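Local coordinates for ethanolamine utilization protein EutS (Streptococcus intermedius SK54 = ATCC 27335, PDB 6XPJ) that forms hexameric tiles in the shell of the bacterial microcompartment that degrades choline, as a circularly permuted BMC-domain shell protein, at the interface of chains A and B. Numbering follows the deposited sequence. Chains: chain A/B, Ethanolamine utilization protein EutS.

Contact 1: the interface of chains A and B. Residues chain A 56, 78-79; chain B 50, 75, 77, 80-82, 84.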
ATOM      1  N   GLU A  56       1.413 -13.019  -5.755  1.00 15.04           N
ATOM      2  CA  GLU A  56       1.286 -13.802  -6.996  1.00 15.77           C
ATOM      3  C   GLU A  56       1.136 -15.286  -6.667  1.00 15.56           C
ATOM      4  O   GLU A  56       0.636 -16.033  -7.534  1.00 18.22           O
ATOM      5  CB  GLU A  56       2.506 -13.629  -7.889  1.00 16.42           C
ATOM      6  CG  GLU A  56       2.693 -12.210  -8.401  1.00 16.72           C
ATOM      7  CD  GLU A  56       3.434 -11.226  -7.504  1.00 16.75           C
ATOM      8  OE1 GLU A  56       3.763 -11.558  -6.346  1.00 17.69           O
ATOM      9  OE2 GLU A  56       3.727 -10.119  -8.002  1.00 19.38           O
ATOM     10  N   ARG A  78      -4.778 -12.202  -6.722  1.00 16.38           N
ATOM     11  CA  ARG A  78      -3.329 -11.908  -6.834  1.00 16.50           C
ATOM     12  C   ARG A  78      -3.024 -10.469  -6.415  1.00 18.63           C
ATOM     13  O   ARG A  78      -1.830 -10.096  -6.340  1.00 19.68           O
ATOM     14  CB  ARG A  78      -2.859 -12.182  -8.259  1.00 17.35           C
ATOM     15  CG  ARG A  78      -3.347 -11.180  -9.297  1.00 17.81           C
ATOM     16  CD  ARG A  78      -2.667 -11.426 -10.627  1.00 17.67           C
ATOM     17  NE  ARG A  78      -3.029 -10.445 -11.656  1.00 18.61           N
ATOM     18  CZ  ARG A  78      -2.485  -9.247 -11.807  1.00 17.44           C
ATOM     19  NH1 ARG A  78      -1.532  -8.796 -10.997  1.00 17.44           N
ATOM     20  NH2 ARG A  78      -2.935  -8.458 -12.770  1.00 19.44           N
ATOM     21  N   PHE A  79      -4.048  -9.648  -6.193  1.00 17.88           N
ATOM     22  CA  PHE A  79      -3.898  -8.241  -5.759  1.00 18.58           C
ATOM     23  C   PHE A  79      -3.710  -8.193  -4.242  1.00 19.93           C
ATOM     24  O   PHE A  79      -2.968  -7.299  -3.776  1.00 21.12           O
ATOM     25  CB  PHE A  79      -5.087  -7.414  -6.258  1.00 17.75           C
ATOM     26  CG  PHE A  79      -5.253  -7.508  -7.747  1.00 18.32           C
ATOM     27  CD1 PHE A  79      -4.414  -6.787  -8.587  1.00 19.86           C
ATOM     28  CD2 PHE A  79      -6.172  -8.389  -8.297  1.00 19.20           C
ATOM     29  CE1 PHE A  79      -4.538  -6.911  -9.964  1.00 20.15           C
ATOM     30  CE2 PHE A  79      -6.272  -8.520  -9.669  1.00 21.24           C
ATOM     31  CZ  PHE A  79      -5.436  -7.795 -10.491  1.00 20.97           C
TER
ATOM     32  N   VAL B  50       5.739 -14.739 -12.298  1.00 15.04           N
ATOM     33  CA  VAL B  50       6.927 -13.966 -11.846  1.00 14.89           C
ATOM     34  C   VAL B  50       6.470 -12.855 -10.918  1.00 14.33           C
ATOM     35  O   VAL B  50       5.537 -12.115 -11.242  1.00 15.48           O
ATOM     36  CB  VAL B  50       7.750 -13.402 -13.009  1.00 16.51           C
ATOM     37  CG1 VAL B  50       9.074 -12.878 -12.486  1.00 18.66           C
ATOM     38  CG2 VAL B  50       7.966 -14.450 -14.079  1.00 18.88           C
ATOM     39  N   PHE B  75      -0.543 -11.588 -18.894  1.00 19.54           N
ATOM     40  CA  PHE B  75      -0.643 -10.171 -18.491  1.00 18.91           C
ATOM     41  C   PHE B  75       0.709  -9.692 -17.983  1.00 17.41           C
ATOM     42  O   PHE B  75       1.564 -10.503 -17.569  1.00 17.74           O
ATOM     43  CB  PHE B  75      -1.731  -9.960 -17.433  1.00 20.36           C
ATOM     44  CG  PHE B  75      -1.378 -10.537 -16.099  1.00 19.40           C
ATOM     45  CD1 PHE B  75      -0.494  -9.884 -15.254  1.00 24.10           C
ATOM     46  CD2 PHE B  75      -1.966 -11.713 -15.665  1.00 20.95           C
ATOM     47  CE1 PHE B  75      -0.131 -10.455 -14.050  1.00 23.48           C
ATOM     48  CE2 PHE B  75      -1.634 -12.257 -14.441  1.00 21.71           C
ATOM     49  CZ  PHE B  75      -0.703 -11.637 -13.646  1.00 23.41           C
ATOM     50  N   ASP B  77       1.853  -6.619 -15.389  1.00 16.03           N
ATOM     51  CA  ASP B  77       1.236  -5.714 -14.402  1.00 16.29           C
ATOM     52  C   ASP B  77       2.325  -4.884 -13.724  1.00 16.61           C
ATOM     53  O   ASP B  77       2.980  -5.358 -12.773  1.00 16.20           O
ATOM     54  CB  ASP B  77       0.364  -6.491 -13.420  1.00 15.38           C
ATOM     55  CG  ASP B  77      -0.524  -5.573 -12.608  1.00 17.56           C
ATOM     56  OD1 ASP B  77      -0.082  -4.438 -12.340  1.00 17.59           O
ATOM     57  OD2 ASP B  77      -1.635  -5.999 -12.204  1.00 19.66           O
ATOM     58  N   THR B  80       1.420  -4.087  -9.777  1.00 17.30           N
ATOM     59  CA  THR B  80       1.705  -5.128  -8.764  1.00 17.34           C
ATOM     60  C   THR B  80       3.115  -5.703  -8.932  1.00 17.61           C
ATOM     61  O   THR B  80       3.555  -6.372  -8.003  1.00 18.88           O
ATOM     62  CB  THR B  80       0.675  -6.257  -8.864  1.00 18.25           C
ATOM     63  OG1 THR B  80       0.802  -6.909 -10.112  1.00 16.33           O
ATOM     64  CG2 THR B  80      -0.745  -5.757  -8.737  1.00 19.45           C
ATOM     65  N   GLY B  81       3.788  -5.493 -10.059  1.00 16.73           N
ATOM     66  CA  GLY B  81       5.095  -6.112 -10.298  1.00 15.17           C
ATOM     67  C   GLY B  81       4.974  -7.591 -10.600  1.00 15.78           C
ATOM     68  O   GLY B  81       5.682  -8.398  -9.999  1.00 15.93           O
ATOM     69  N   SER B  82       4.075  -7.946 -11.509  1.00 14.44           N
ATOM     70  CA  SER B  82       3.723  -9.359 -11.761  1.00 14.38           C
ATOM     71  C   SER B  82       3.675  -9.601 -13.256  1.00 14.62           C
ATOM     72  O   SER B  82       3.240  -8.723 -14.017  1.00 15.97           O
ATOM     73  CB  SER B  82       2.357  -9.659 -11.177  1.00 14.09           C
ATOM     74  OG  SER B  82       2.225  -9.180  -9.842  1.00 16.75           O
ATOM     75  N   MET B  84       2.514 -13.017 -15.866  1.00 16.18           N
ATOM     76  CA  MET B  84       2.126 -14.416 -16.096  1.00 16.44           C
ATOM     77  C   MET B  84       2.160 -14.654 -17.591  1.00 15.17           C
ATOM     78  O   MET B  84       1.802 -13.752 -18.365  1.00 16.48           O
ATOM     79  CB  MET B  84       0.769 -14.754 -15.466  1.00 18.76           C
ATOM     80  CG  MET B  84       0.882 -14.815 -13.947  1.00 19.61           C
ATOM     81  SD  MET B  84      -0.558 -15.561 -13.146  1.00 26.09           S
ATOM     82  CE  MET B  84      -0.498 -14.786 -11.537  1.00 28.69           C
TER
HETATM   83  O   HOH W   1      -0.224 -10.049  -8.729  1.00 21.14           O
HETATM   84  O   HOH W   2       5.698  -7.906  -7.074  1.00 22.44           O
HETATM   85  O   HOH W   3       2.243  -8.313  -5.982  1.00 30.43           O
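A:Arg78 pushes its guanidinium across to chain B and lays one face on the ring of B:Phe75. The two planes lie 13° apart, and the guanidinium carbon CZ of A:Arg78 sits 3.5 Å from ring atom CE1 of B:Phe75. The opposite face is met by the CZ end of the A:Phe79 ring, offset toward the rim and tilted, so the guanidinium is stacked on one side and touched by a ring tip on the other. The chain of A:Arg78 gets there by leaving the backbone with CG between N and the carbonyl carbon (chi1 71°) and then running extended to NE.

Its rim carries the polar contacts. A:Arg78 NH1 and NH2 both grip one carboxylate oxygen of B:Asp77, end-on, in a salt bridge whose shorter arm, A:Arg78 NH2 to B:Asp77 OD2, is 2.8 Å. NH2 meets the anti lone pair of OD2, while NH1 comes from above the carboxylate plane, the two planes standing 85° apart. The amide N of B:Thr80 donates to B:Asp77 OD1 from above the carboxylate plane, at 3.0 Å, and probably helps fix the acid's rotation.

The looser side is wetter. A:Glu56 OE2 takes the hydroxyl OG of B:Ser82 at 2.6 Å, on the anti side and somewhat out of the carboxylate plane. B:Ser82 OG is also bonded to B:Thr80 OG1 at 2.7 Å. Waters 2 and 3 link A:Glu56 OE2 to the carbonyl O of B:Thr80, and water 1 joins A:Arg78 NH1, at 2.9 Å, to its own carbonyl O and to B:Ser82 OG. This polar seam, with its stacked arginine, ties neighbouring subunits edge to edge in the flat hexamer.

Contact 2: the interface of chains A and B. Residues chain A 54, 56-57, 59-60; chain B 24, 49-51, 84.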
ATOM      1  N   PRO A  54       4.722 -13.746  -1.522  1.00 14.72           N
ATOM      2  CA  PRO A  54       4.188 -12.632  -2.296  1.00 15.02           C
ATOM      3  C   PRO A  54       2.809 -12.982  -2.864  1.00 16.34           C
ATOM      4  O   PRO A  54       2.475 -14.159  -3.019  1.00 15.66           O
ATOM      5  CB  PRO A  54       5.267 -12.445  -3.386  1.00 15.78           C
ATOM      6  CG  PRO A  54       5.847 -13.790  -3.578  1.00 16.42           C
ATOM      7  CD  PRO A  54       5.823 -14.421  -2.207  1.00 15.04           C
ATOM      8  N   GLU A  56       1.413 -13.019  -5.755  1.00 15.04           N
ATOM      9  CA  GLU A  56       1.286 -13.802  -6.996  1.00 15.77           C
ATOM     10  C   GLU A  56       1.136 -15.286  -6.667  1.00 15.56           C
ATOM     11  O   GLU A  56       0.636 -16.033  -7.534  1.00 18.22           O
ATOM     12  CB  GLU A  56       2.506 -13.629  -7.889  1.00 16.42           C
ATOM     13  CG  GLU A  56       2.693 -12.210  -8.401  1.00 16.72           C
ATOM     14  CD  GLU A  56       3.434 -11.226  -7.504  1.00 16.75           C
ATOM     15  OE1 GLU A  56       3.763 -11.558  -6.346  1.00 17.69           O
ATOM     16  OE2 GLU A  56       3.727 -10.119  -8.002  1.00 19.38           O
ATOM     17  N   THR A  57       1.555 -15.727  -5.483  1.00 14.61           N
ATOM     18  CA  THR A  57       1.477 -17.172  -5.142  1.00 15.81           C
ATOM     19  C   THR A  57       0.023 -17.599  -4.933  1.00 16.37           C
ATOM     20  O   THR A  57      -0.227 -18.812  -4.820  1.00 15.61           O
ATOM     21  CB  THR A  57       2.384 -17.570  -3.978  1.00 16.30           C
ATOM     22  OG1 THR A  57       1.945 -16.900  -2.802  1.00 16.89           O
ATOM     23  CG2 THR A  57       3.851 -17.332  -4.253  1.00 16.60           C
ATOM     24  N   ILE A  59      -2.279 -17.889  -7.047  1.00 16.23           N
ATOM     25  CA  ILE A  59      -2.689 -18.792  -8.153  1.00 17.31           C
ATOM     26  C   ILE A  59      -2.085 -20.191  -7.918  1.00 16.45           C
ATOM     27  O   ILE A  59      -2.733 -21.192  -8.290  1.00 17.71           O
ATOM     28  CB  ILE A  59      -2.330 -18.203  -9.533  1.00 19.76           C
ATOM     29  CG1 ILE A  59      -3.088 -18.926 -10.646  1.00 23.01           C
ATOM     30  CG2 ILE A  59      -0.847 -18.197  -9.800  1.00 21.23           C
ATOM     31  CD1 ILE A  59      -4.583 -18.838 -10.538  1.00 30.40           C
ATOM     32  N   ILE A  60      -0.898 -20.272  -7.312  1.00 16.57           N
ATOM     33  CA  ILE A  60      -0.230 -21.574  -7.059  1.00 16.45           C
ATOM     34  C   ILE A  60      -1.035 -22.301  -5.987  1.00 17.28           C
ATOM     35  O   ILE A  60      -1.317 -23.483  -6.144  1.00 17.04           O
ATOM     36  CB  ILE A  60       1.231 -21.357  -6.651  1.00 16.47           C
ATOM     37  CG1 ILE A  60       2.015 -20.655  -7.740  1.00 18.06           C
ATOM     38  CG2 ILE A  60       1.899 -22.643  -6.223  1.00 17.84           C
ATOM     39  CD1 ILE A  60       3.391 -20.215  -7.274  1.00 19.75           C
TER
ATOM     40  N   LEU B  24       9.596 -14.720  -6.954  1.00 15.07           N
ATOM     41  CA  LEU B  24       8.892 -15.904  -7.483  1.00 15.46           C
ATOM     42  C   LEU B  24       9.224 -16.035  -8.951  1.00 16.21           C
ATOM     43  O   LEU B  24       9.075 -15.068  -9.673  1.00 15.29           O
ATOM     44  CB  LEU B  24       7.385 -15.759  -7.269  1.00 15.59           C
ATOM     45  CG  LEU B  24       6.564 -16.977  -7.664  1.00 15.45           C
ATOM     46  CD1 LEU B  24       6.798 -18.111  -6.660  1.00 15.15           C
ATOM     47  CD2 LEU B  24       5.109 -16.616  -7.757  1.00 16.51           C
ATOM     48  N   VAL B  49       4.824 -17.770 -13.669  1.00 16.32           N
ATOM     49  CA  VAL B  49       4.411 -16.710 -12.714  1.00 16.00           C
ATOM     50  C   VAL B  49       5.668 -16.062 -12.173  1.00 15.59           C
ATOM     51  O   VAL B  49       6.515 -16.753 -11.606  1.00 16.14           O
ATOM     52  CB  VAL B  49       3.543 -17.283 -11.582  1.00 17.78           C
ATOM     53  CG1 VAL B  49       2.958 -16.147 -10.755  1.00 19.37           C
ATOM     54  CG2 VAL B  49       2.445 -18.179 -12.142  1.00 19.80           C
ATOM     55  N   VAL B  50       5.739 -14.739 -12.298  1.00 15.04           N
ATOM     56  CA  VAL B  50       6.927 -13.966 -11.846  1.00 14.89           C
ATOM     57  C   VAL B  50       6.470 -12.855 -10.918  1.00 14.33           C
ATOM     58  O   VAL B  50       5.537 -12.115 -11.242  1.00 15.48           O
ATOM     59  CB  VAL B  50       7.750 -13.402 -13.009  1.00 16.51           C
ATOM     60  CG1 VAL B  50       9.074 -12.878 -12.486  1.00 18.66           C
ATOM     61  CG2 VAL B  50       7.966 -14.450 -14.079  1.00 18.88           C
ATOM     62  N   SER B  51       7.137 -12.726  -9.780  1.00 14.93           N
ATOM     63  CA  SER B  51       6.990 -11.593  -8.825  1.00 14.32           C
ATOM     64  C   SER B  51       8.304 -10.819  -8.810  1.00 14.32           C
ATOM     65  O   SER B  51       9.353 -11.426  -8.539  1.00 15.47           O
ATOM     66  CB  SER B  51       6.684 -12.127  -7.462  1.00 15.91           C
ATOM     67  OG  SER B  51       6.534 -11.051  -6.530  1.00 18.64           O
ATOM     68  N   MET B  84       2.514 -13.017 -15.866  1.00 16.18           N
ATOM     69  CA  MET B  84       2.126 -14.416 -16.096  1.00 16.44           C
ATOM     70  C   MET B  84       2.160 -14.654 -17.591  1.00 15.17           C
ATOM     71  O   MET B  84       1.802 -13.752 -18.365  1.00 16.48           O
ATOM     72  CB  MET B  84       0.769 -14.754 -15.466  1.00 18.76           C
ATOM     73  CG  MET B  84       0.882 -14.815 -13.947  1.00 19.61           C
ATOM     74  SD  MET B  84      -0.558 -15.561 -13.146  1.00 26.09           S
ATOM     75  CE  MET B  84      -0.498 -14.786 -11.537  1.00 28.69           C
TER
HETATM   76  O   HOH W   4       5.698  -7.906  -7.074  1.00 22.44           O
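B:Ser51 gives the polar link here: its hydroxyl OG donates to carboxylate oxygen OE1 of A:Glu56 at 2.8 Å. OG stands anti to the backbone N of B:Ser51 (chi1 -180°) and approaches OE1 from above the carboxylate plane, 52° out of it, a tilted bond and not one made in the plane. The methylene of the serine packs close as well, its CB 3.4 Å from A:Glu56 CD. A bend in the middle of the A:Glu56 chain turns the carboxylate toward the serine, and the water held by A:Glu56 OE2 also reaches B:Ser51 OG, by a long contact.

Apolar contacts run from the foot of that glutamate to the start of helix 58-68. A:Glu56 CB rests on methyl CG1 of B:Val49 at 3.8 Å and lies near B:Leu24 CD2. B:Leu24, on strand 21-28, spreads both branches under chain A: CD1 and CD2 straddle methyl CG2 of A:Thr57, CD2 being 3.8 Å from it, and the same leucine meets A:Ile60 tip to tip through CD1 of the isoleucine. A:Ile59 turns its short branch, CG2, to chain B. That methyl touches CE at the end of B:Met84, 3.8 Å away, and CG2 of B:Val49 at 4.0 Å, so it touches residues of both strands 46-53 and 82-87.

Within chain A, the hydroxyl of A:Thr57 is turned to its own chain, which is consistent with CG2 being the branch that meets B:Leu24. The acceptor is the carbonyl O of A:Pro54, a proline that follows a cis peptide bond; A:Thr57 OG1 donates to A:Pro54 O at 2.8 Å, with a C=O...donor angle of 167°.

Contact 1 and contact 2 are neighbouring stretches of one A-B interface, with the centres of their C-alpha atoms about 7 Å apart. They share A:Glu56, B:Val50 and B:Met84. The glutamate, on the 3-10 helix 55-57, bonds a different serine of chain B with each carboxylate oxygen, so the two strands 46-53 and 82-87 are tied to the same residue. Contact 1 is mainly charged and hydrated, contact 2 mainly aliphatic. The interface is not an exact two-fold, as expected where copies are joined head to tail around a ring, and the pair would repeat around the six-membered assembly.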